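Local coordinates for peptidase M14 domain-containing protein (Shewanella amazonensis, PDB 2QVP) that is of unknown function but probably acts as a zinc-dependent hydrolase, perhaps a metallocarboxypeptidase, at residues P66-S71 / N268-E273; F182-A187 / G237-C242. All coordinates share one frame; numbering follows the deposited sequence. Where two conformers were deposited one is given.

Interaction 1 (P66-S71 / N268-E273); sequences PNLLIS and NMLAPE
Apolar contacts carry most of the meeting of P66-S71 with N268-E273, and no hydrogen bond passes between the two segments. L68 and L270 cross obliquely. The CD1 methyl of L68 lies 3.8 Å from CD1 of L270, and both methyls of L68 bracket the other leucine's root, CD2 of L68 being 3.8 Å from CB of L270. L270 reaches across with CG anti to its carbonyl carbon (chi1 -55°) and an extended end. L68 is turned to a chi1 of -97°, well off a staggered position, with chi2 at 32°, a rotation that brings both methyls to CB of L270. An alanine in place of L68 would remove CG and both methyls and would probably leave L270 and the neighbouring F266 and V267 loosely packed.

The strand 67-71 belongs to the interior of the mixed sheet of this M14-type alpha/beta fold, with 101-105 and 165-171 beside it, and the helix ending at L270 lies against that sheet. I70, further along the same strand, packs on M263 and F266 of this helix.

A second apolar patch forms where the chain leaves the helix. A271, the first residue past helical geometry, turns its CB to CG of P66 at 3.8 Å, while CD2 of L68 is more distant from that CB at 4.4 Å. V100 also touches both L68 and A271.

One polar atom joins the packing. The carbonyl O of L270 stands 3.5 Å from CG of P66, a van der Waals approach of the proline ring to the backbone of the last helical residue.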
ATOM      1  N   PRO A  66      -3.396  14.209  11.599  1.00 16.31           N
ATOM      2  CA  PRO A  66      -3.937  12.937  11.112  1.00 15.87           C
ATOM      3  C   PRO A  66      -2.890  11.807  11.089  1.00 11.58           C
ATOM      4  O   PRO A  66      -1.699  12.063  10.939  1.00 12.03           O
ATOM      5  CB  PRO A  66      -4.412  13.261   9.682  1.00 16.49           C
ATOM      6  CG  PRO A  66      -3.682  14.496   9.284  1.00 14.74           C
ATOM      7  CD  PRO A  66      -3.464  15.264  10.564  1.00 17.78           C
ATOM      8  N   ASN A  67      -3.377  10.601  11.306  1.00 11.92           N
ATOM      9  CA  ASN A  67      -2.618   9.384  11.270  1.00 11.51           C
ATOM     10  C   ASN A  67      -2.945   8.703   9.972  1.00 13.44           C
ATOM     11  O   ASN A  67      -4.040   8.142   9.816  1.00 11.84           O
ATOM     12  CB  ASN A  67      -2.971   8.463  12.430  1.00 12.31           C
ATOM     13  CG  ASN A  67      -2.595   9.045  13.789  1.00 13.47           C
ATOM     14  OD1 ASN A  67      -2.020  10.133  13.883  1.00 12.79           O
ATOM     15  ND2 ASN A  67      -2.963   8.331  14.856  1.00 14.40           N
ATOM     16  N   LEU A  68      -1.992   8.769   9.045  1.00 11.47           N
ATOM     17  CA  LEU A  68      -2.111   8.135   7.753  1.00 12.62           C
ATOM     18  C   LEU A  68      -1.139   6.942   7.648  1.00 11.47           C
ATOM     19  O   LEU A  68      -0.030   7.029   8.111  1.00  9.51           O
ATOM     20  CB  LEU A  68      -1.828   9.147   6.648  1.00 11.26           C
ATOM     21  CG  LEU A  68      -2.968   9.874   5.941  1.00 16.68           C
ATOM     22  CD1 LEU A  68      -4.191  10.136   6.813  1.00 11.01           C
ATOM     23  CD2 LEU A  68      -2.387  11.127   5.263  1.00  9.28           C
ATOM     24  N   LEU A  69      -1.609   5.831   7.074  1.00 10.46           N
ATOM     25  CA  LEU A  69      -0.772   4.646   6.836  1.00 10.84           C
ATOM     26  C   LEU A  69      -0.750   4.345   5.342  1.00 12.21           C
ATOM     27  O   LEU A  69      -1.808   4.359   4.677  1.00 10.82           O
ATOM     28  CB  LEU A  69      -1.275   3.435   7.610  1.00  9.38           C
ATOM     29  CG  LEU A  69      -0.515   2.095   7.447  1.00  9.10           C
ATOM     30  CD1 LEU A  69       0.936   2.212   7.853  1.00  3.22           C
ATOM     31  CD2 LEU A  69      -1.201   0.992   8.229  1.00 12.38           C
ATOM     32  N   ILE A  70       0.448   4.072   4.822  1.00 10.87           N
ATOM     33  CA  ILE A  70       0.624   3.658   3.474  1.00  9.72           C
ATOM     34  C   ILE A  70       1.234   2.267   3.489  1.00 11.34           C
ATOM     35  O   ILE A  70       2.272   2.083   4.113  1.00 10.42           O
ATOM     36  CB  ILE A  70       1.543   4.593   2.672  1.00 13.09           C
ATOM     37  CG1 ILE A  70       1.024   6.055   2.701  1.00 13.35           C
ATOM     38  CG2 ILE A  70       1.662   4.047   1.261  1.00  7.61           C
ATOM     39  CD1 ILE A  70       1.826   7.027   1.868  1.00  9.29           C
ATOM     40  N   SER A  71       0.616   1.293   2.806  1.00 10.80           N
ATOM     41  CA  SER A  71       1.203  -0.061   2.744  1.00 12.81           C
ATOM     42  C   SER A  71       1.467  -0.515   1.298  1.00 13.14           C
ATOM     43  O   SER A  71       0.809  -0.064   0.355  1.00 12.60           O
ATOM     44  CB  SER A  71       0.364  -1.094   3.502  1.00 12.69           C
ATOM     45  OG  SER A  71      -0.974  -1.111   3.042  1.00 15.92           O
ATOM     46  N   ASN A 268      -1.775  14.601   0.452  1.00 16.97           N
ATOM     47  CA  ASN A 268      -2.222  15.979   0.116  1.00 19.78           C
ATOM     48  C   ASN A 268      -3.656  16.270   0.541  1.00 22.02           C
ATOM     49  O   ASN A 268      -3.936  17.319   1.114  1.00 25.27           O
ATOM     50  CB  ASN A 268      -2.183  16.292  -1.400  1.00 20.64           C
ATOM     51  CG  ASN A 268      -0.827  16.734  -1.915  1.00 23.63           C
ATOM     52  OD1 ASN A 268       0.197  16.753  -1.205  1.00 16.41           O
ATOM     53  ND2 ASN A 268      -0.821  17.090  -3.210  1.00 28.50           N
HETATM   54  N   MSE A 269      -4.567  15.368   0.196  1.00 22.28           N
HETATM   55  CA  MSE A 269      -5.981  15.500   0.551  0.50 21.59           C
HETATM   56  C   MSE A 269      -6.228  15.399   2.065  1.00 21.70           C
HETATM   57  O   MSE A 269      -6.885  16.262   2.670  1.00 20.65           O
HETATM   58  CB  MSE A 269      -6.809  14.411  -0.152  0.50 22.10           C
HETATM   59  CG  MSE A 269      -6.915  14.508  -1.672  0.50 26.52           C
HETATM   60 SE   MSE A 269      -8.154  15.881  -2.322  0.37 35.99          SE
HETATM   61  CE  MSE A 269      -7.099  17.525  -2.140  0.50 34.22           C
ATOM     62  N   LEU A 270      -5.716  14.325   2.652  1.00 20.54           N
ATOM     63  CA  LEU A 270      -5.924  14.041   4.061  1.00 21.86           C
ATOM     64  C   LEU A 270      -5.067  14.841   5.046  1.00 20.72           C
ATOM     65  O   LEU A 270      -5.435  14.929   6.230  1.00 21.83           O
ATOM     66  CB  LEU A 270      -5.777  12.528   4.298  1.00 21.18           C
ATOM     67  CG  LEU A 270      -6.680  11.635   3.434  1.00 22.03           C
ATOM     68  CD1 LEU A 270      -6.547  10.206   3.895  1.00 18.03           C
ATOM     69  CD2 LEU A 270      -8.154  12.095   3.462  1.00  9.18           C
ATOM     70  N   ALA A 271      -3.960  15.411   4.593  1.00 19.76           N
ATOM     71  CA  ALA A 271      -3.127  16.271   5.450  1.00 24.13           C
ATOM     72  C   ALA A 271      -2.631  17.471   4.616  1.00 25.67           C
ATOM     73  O   ALA A 271      -1.447  17.556   4.298  1.00 27.61           O
ATOM     74  CB  ALA A 271      -1.997  15.477   6.027  1.00 23.05           C
ATOM     75  N   PRO A 272      -3.543  18.409   4.259  1.00 29.12           N
ATOM     76  CA  PRO A 272      -3.190  19.522   3.323  1.00 30.92           C
ATOM     77  C   PRO A 272      -2.190  20.582   3.820  1.00 32.74           C
ATOM     78  O   PRO A 272      -2.167  20.893   5.018  1.00 32.67           O
ATOM     79  CB  PRO A 272      -4.558  20.168   2.974  1.00 31.59           C
ATOM     80  CG  PRO A 272      -5.520  19.701   4.035  1.00 30.66           C
ATOM     81  CD  PRO A 272      -4.948  18.479   4.721  1.00 29.46           C
ATOM     82  N   GLU A 273      -1.418  21.130   2.857  1.00 35.37           N
ATOM     83  CA  GLU A 273      -0.353  22.147   3.067  1.00 34.87           C
ATOM     84  C   GLU A 273      -0.869  23.420   3.722  1.00 35.85           C
ATOM     85  O   GLU A 273      -0.893  23.505   4.949  1.00 37.41           O
ATOM     86  CB  GLU A 273       0.327  22.508   1.737  1.00 34.47           C
TER

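Interaction 2 (F182-A187 / G237-C242); sequences FEPSQA and GARVGC
F182 and G241 form an antiparallel hydrogen-bonded pair in the mixed sheet of this M14-type alpha/beta fold, where strand 178-182 runs against strand 241-247. The two backbone bonds differ in their approach to oxygen. G241 N meets F182 O at 2.9 Å in the carbonyl plane, on a lone pair, whereas F182 N comes to G241 O from above the carbonyl plane.

The F182 side chain has CG anti to its carbonyl carbon (chi1 -60°), and its ring brings CD1 to 4.0 Å from C of G241, which sits at the ring edge, near its plane. A side-chain carbon at G241 would point to the same sheet face as this ring and crowd CD1, so the lack of one makes room for the phenyl group. F225 meets the ring edge-to-face, and V234 of helix 229-235 also packs on it. The F182 side chain is about 10 Å from that of E245, the predicted catalytic proton donor/acceptor.

Beyond the pair, V240 sets CB 3.5 Å from F182 O, and its CA-H leans on the same oxygen, which therefore receives this contact besides the G241 bond. E183 lies beside V240 with CG 4.3 Å from CG1 of V240; its carboxylate turns elsewhere, OE2 being bonded to S192 OG and G189 N.

P184, the centre of an inverse gamma turn, crosses R239 at about a right angle. R239 leaves the backbone with CG anti to N (chi1 172°), bends at chi2 (63°), and runs on extended, which brings the flat guanidinium under the CG corner of the proline. CG of P184 stands over the centre of one guanidinium face, 3.8 Å from CZ of R239.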
ATOM      1  N   PHE A 182     -12.992   3.339  -0.100  1.00 12.68           N
ATOM      2  CA  PHE A 182     -13.862   3.258   1.031  1.00 13.16           C
ATOM      3  C   PHE A 182     -14.098   4.667   1.549  1.00 12.23           C
ATOM      4  O   PHE A 182     -13.135   5.358   1.896  1.00 12.60           O
ATOM      5  CB  PHE A 182     -13.233   2.401   2.138  1.00 13.59           C
ATOM      6  CG  PHE A 182     -12.942   0.967   1.736  1.00 13.30           C
ATOM      7  CD1 PHE A 182     -11.730   0.623   1.129  1.00 16.64           C
ATOM      8  CD2 PHE A 182     -13.851  -0.028   2.009  1.00 17.11           C
ATOM      9  CE1 PHE A 182     -11.471  -0.691   0.759  1.00 17.19           C
ATOM     10  CE2 PHE A 182     -13.600  -1.334   1.656  1.00 18.95           C
ATOM     11  CZ  PHE A 182     -12.416  -1.676   1.042  1.00 18.53           C
ATOM     12  N   GLU A 183     -15.359   5.107   1.573  1.00 12.73           N
ATOM     13  CA  GLU A 183     -15.704   6.407   2.155  1.00 13.44           C
ATOM     14  C   GLU A 183     -17.015   6.230   2.861  1.00 14.99           C
ATOM     15  O   GLU A 183     -17.817   5.385   2.440  1.00 14.83           O
ATOM     16  CB  GLU A 183     -15.848   7.518   1.118  1.00 15.60           C
ATOM     17  CG  GLU A 183     -14.628   7.826   0.267  1.00 18.53           C
ATOM     18  CD  GLU A 183     -14.868   9.051  -0.633  1.00 15.49           C
ATOM     19  OE1 GLU A 183     -15.207  10.104  -0.082  1.00 13.85           O
ATOM     20  OE2 GLU A 183     -14.680   8.981  -1.874  1.00 13.54           O
ATOM     21  N   PRO A 184     -17.268   7.022   3.929  1.00 15.74           N
ATOM     22  CA  PRO A 184     -18.552   6.914   4.653  1.00 16.58           C
ATOM     23  C   PRO A 184     -19.720   7.644   3.943  1.00 18.27           C
ATOM     24  O   PRO A 184     -20.285   8.591   4.484  1.00 19.28           O
ATOM     25  CB  PRO A 184     -18.205   7.536   6.012  1.00 16.62           C
ATOM     26  CG  PRO A 184     -17.202   8.602   5.641  1.00 17.84           C
ATOM     27  CD  PRO A 184     -16.377   8.024   4.543  1.00 14.34           C
ATOM     28  N   SER A 185     -20.078   7.194   2.739  1.00 18.17           N
ATOM     29  CA  SER A 185     -21.134   7.817   1.926  1.00 17.16           C
ATOM     30  C   SER A 185     -21.768   6.793   0.979  1.00 16.85           C
ATOM     31  O   SER A 185     -21.281   5.662   0.892  1.00 17.16           O
ATOM     32  CB  SER A 185     -20.563   8.996   1.142  1.00 15.56           C
ATOM     33  OG  SER A 185     -19.497   8.571   0.320  1.00 21.48           O
ATOM     34  N   GLN A 186     -22.853   7.186   0.300  1.00 16.22           N
ATOM     35  CA  GLN A 186     -23.569   6.292  -0.630  1.00 17.48           C
ATOM     36  C   GLN A 186     -22.815   6.128  -1.942  1.00 17.20           C
ATOM     37  O   GLN A 186     -22.906   5.066  -2.554  1.00 17.25           O
ATOM     38  CB  GLN A 186     -25.006   6.765  -0.927  1.00 16.06           C
ATOM     39  N   ALA A 187     -22.088   7.172  -2.355  1.00 14.92           N
ATOM     40  CA  ALA A 187     -21.337   7.156  -3.595  1.00 15.84           C
ATOM     41  C   ALA A 187     -19.931   7.723  -3.406  1.00 15.34           C
ATOM     42  O   ALA A 187     -19.679   8.439  -2.429  1.00 15.07           O
ATOM     43  CB  ALA A 187     -22.080   7.957  -4.675  1.00 13.69           C
ATOM     44  N   GLY A 237     -11.968   1.294  11.912  1.00 13.20           N
ATOM     45  CA  GLY A 237     -12.093   2.749  12.137  1.00 12.79           C
ATOM     46  C   GLY A 237     -11.385   3.724  11.182  1.00 13.26           C
ATOM     47  O   GLY A 237     -11.587   4.956  11.311  1.00 13.00           O
ATOM     48  N   ALA A 238     -10.536   3.238  10.261  1.00 11.98           N
ATOM     49  CA  ALA A 238      -9.880   4.144   9.284  1.00 12.87           C
ATOM     50  C   ALA A 238     -10.970   4.955   8.587  1.00 16.19           C
ATOM     51  O   ALA A 238     -11.957   4.383   8.092  1.00 17.78           O
ATOM     52  CB  ALA A 238      -9.011   3.402   8.256  1.00  8.56           C
ATOM     53  N   ARG A 239     -10.839   6.278   8.628  1.00 16.46           N
ATOM     54  CA  ARG A 239     -11.853   7.188   8.077  1.00 17.53           C
ATOM     55  C   ARG A 239     -12.180   6.898   6.591  1.00 16.92           C
ATOM     56  O   ARG A 239     -13.342   6.763   6.207  1.00 14.68           O
ATOM     57  CB  ARG A 239     -11.379   8.635   8.312  1.00 20.18           C
ATOM     58  CG  ARG A 239     -12.162   9.770   7.673  1.00 24.54           C
ATOM     59  CD  ARG A 239     -13.552   9.858   8.181  1.00 40.00           C
ATOM     60  NE  ARG A 239     -14.286  10.919   7.493  1.00 49.94           N
ATOM     61  CZ  ARG A 239     -15.552  11.265   7.754  1.00 54.42           C
ATOM     62  NH1 ARG A 239     -16.265  10.638   8.709  1.00 54.80           N
ATOM     63  NH2 ARG A 239     -16.116  12.254   7.051  1.00 54.78           N
ATOM     64  N   VAL A 240     -11.138   6.756   5.782  1.00 14.50           N
ATOM     65  CA  VAL A 240     -11.287   6.478   4.368  1.00 12.45           C
ATOM     66  C   VAL A 240     -10.239   5.453   4.009  1.00 13.64           C
ATOM     67  O   VAL A 240      -9.297   5.227   4.788  1.00 11.98           O
ATOM     68  CB  VAL A 240     -11.094   7.750   3.504  1.00 11.72           C
ATOM     69  CG1 VAL A 240     -12.261   8.713   3.691  1.00 10.01           C
ATOM     70  CG2 VAL A 240      -9.757   8.401   3.837  1.00 11.70           C
ATOM     71  N   GLY A 241     -10.405   4.812   2.854  1.00 11.50           N
ATOM     72  CA  GLY A 241      -9.411   3.830   2.423  1.00 10.57           C
ATOM     73  C   GLY A 241      -9.261   3.810   0.935  1.00 12.22           C
ATOM     74  O   GLY A 241     -10.151   4.227   0.220  1.00  8.64           O
ATOM     75  N   CYS A 242      -8.125   3.305   0.466  1.00 13.65           N
ATOM     76  CA  CYS A 242      -7.933   3.128  -0.943  1.00 13.76           C
ATOM     77  C   CYS A 242      -6.982   1.972  -1.194  1.00 14.43           C
ATOM     78  O   CYS A 242      -6.046   1.766  -0.437  1.00 14.22           O
ATOM     79  CB  CYS A 242      -7.375   4.384  -1.584  1.00 15.89           C
ATOM     80  SG  CYS A 242      -7.108   4.264  -3.378  1.00 16.07           S
TER

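Both contacts reach the same mixed sheet, about 14 Å apart, centre to centre. Interaction 1 joins the inner strand 67-72 to the end of helix 252-270, whereas interaction 2 pairs strand 178-182 with strand 241-247; strand 165-171 lies between 67-72 and 241-247. Along the chain interaction 2 is nested inside the loop closed by interaction 1, and helix 252-270 is the next element after strand 241-247. The two touch where CD1 of L270 packs 3.7 Å from CG2 of V240. The end of the helix thus packs on strand 67-72 and on V240, just ahead of strand 241-247, and that strand, paired with 178-182 in interaction 2, goes on to E245, the predicted proton donor/acceptor.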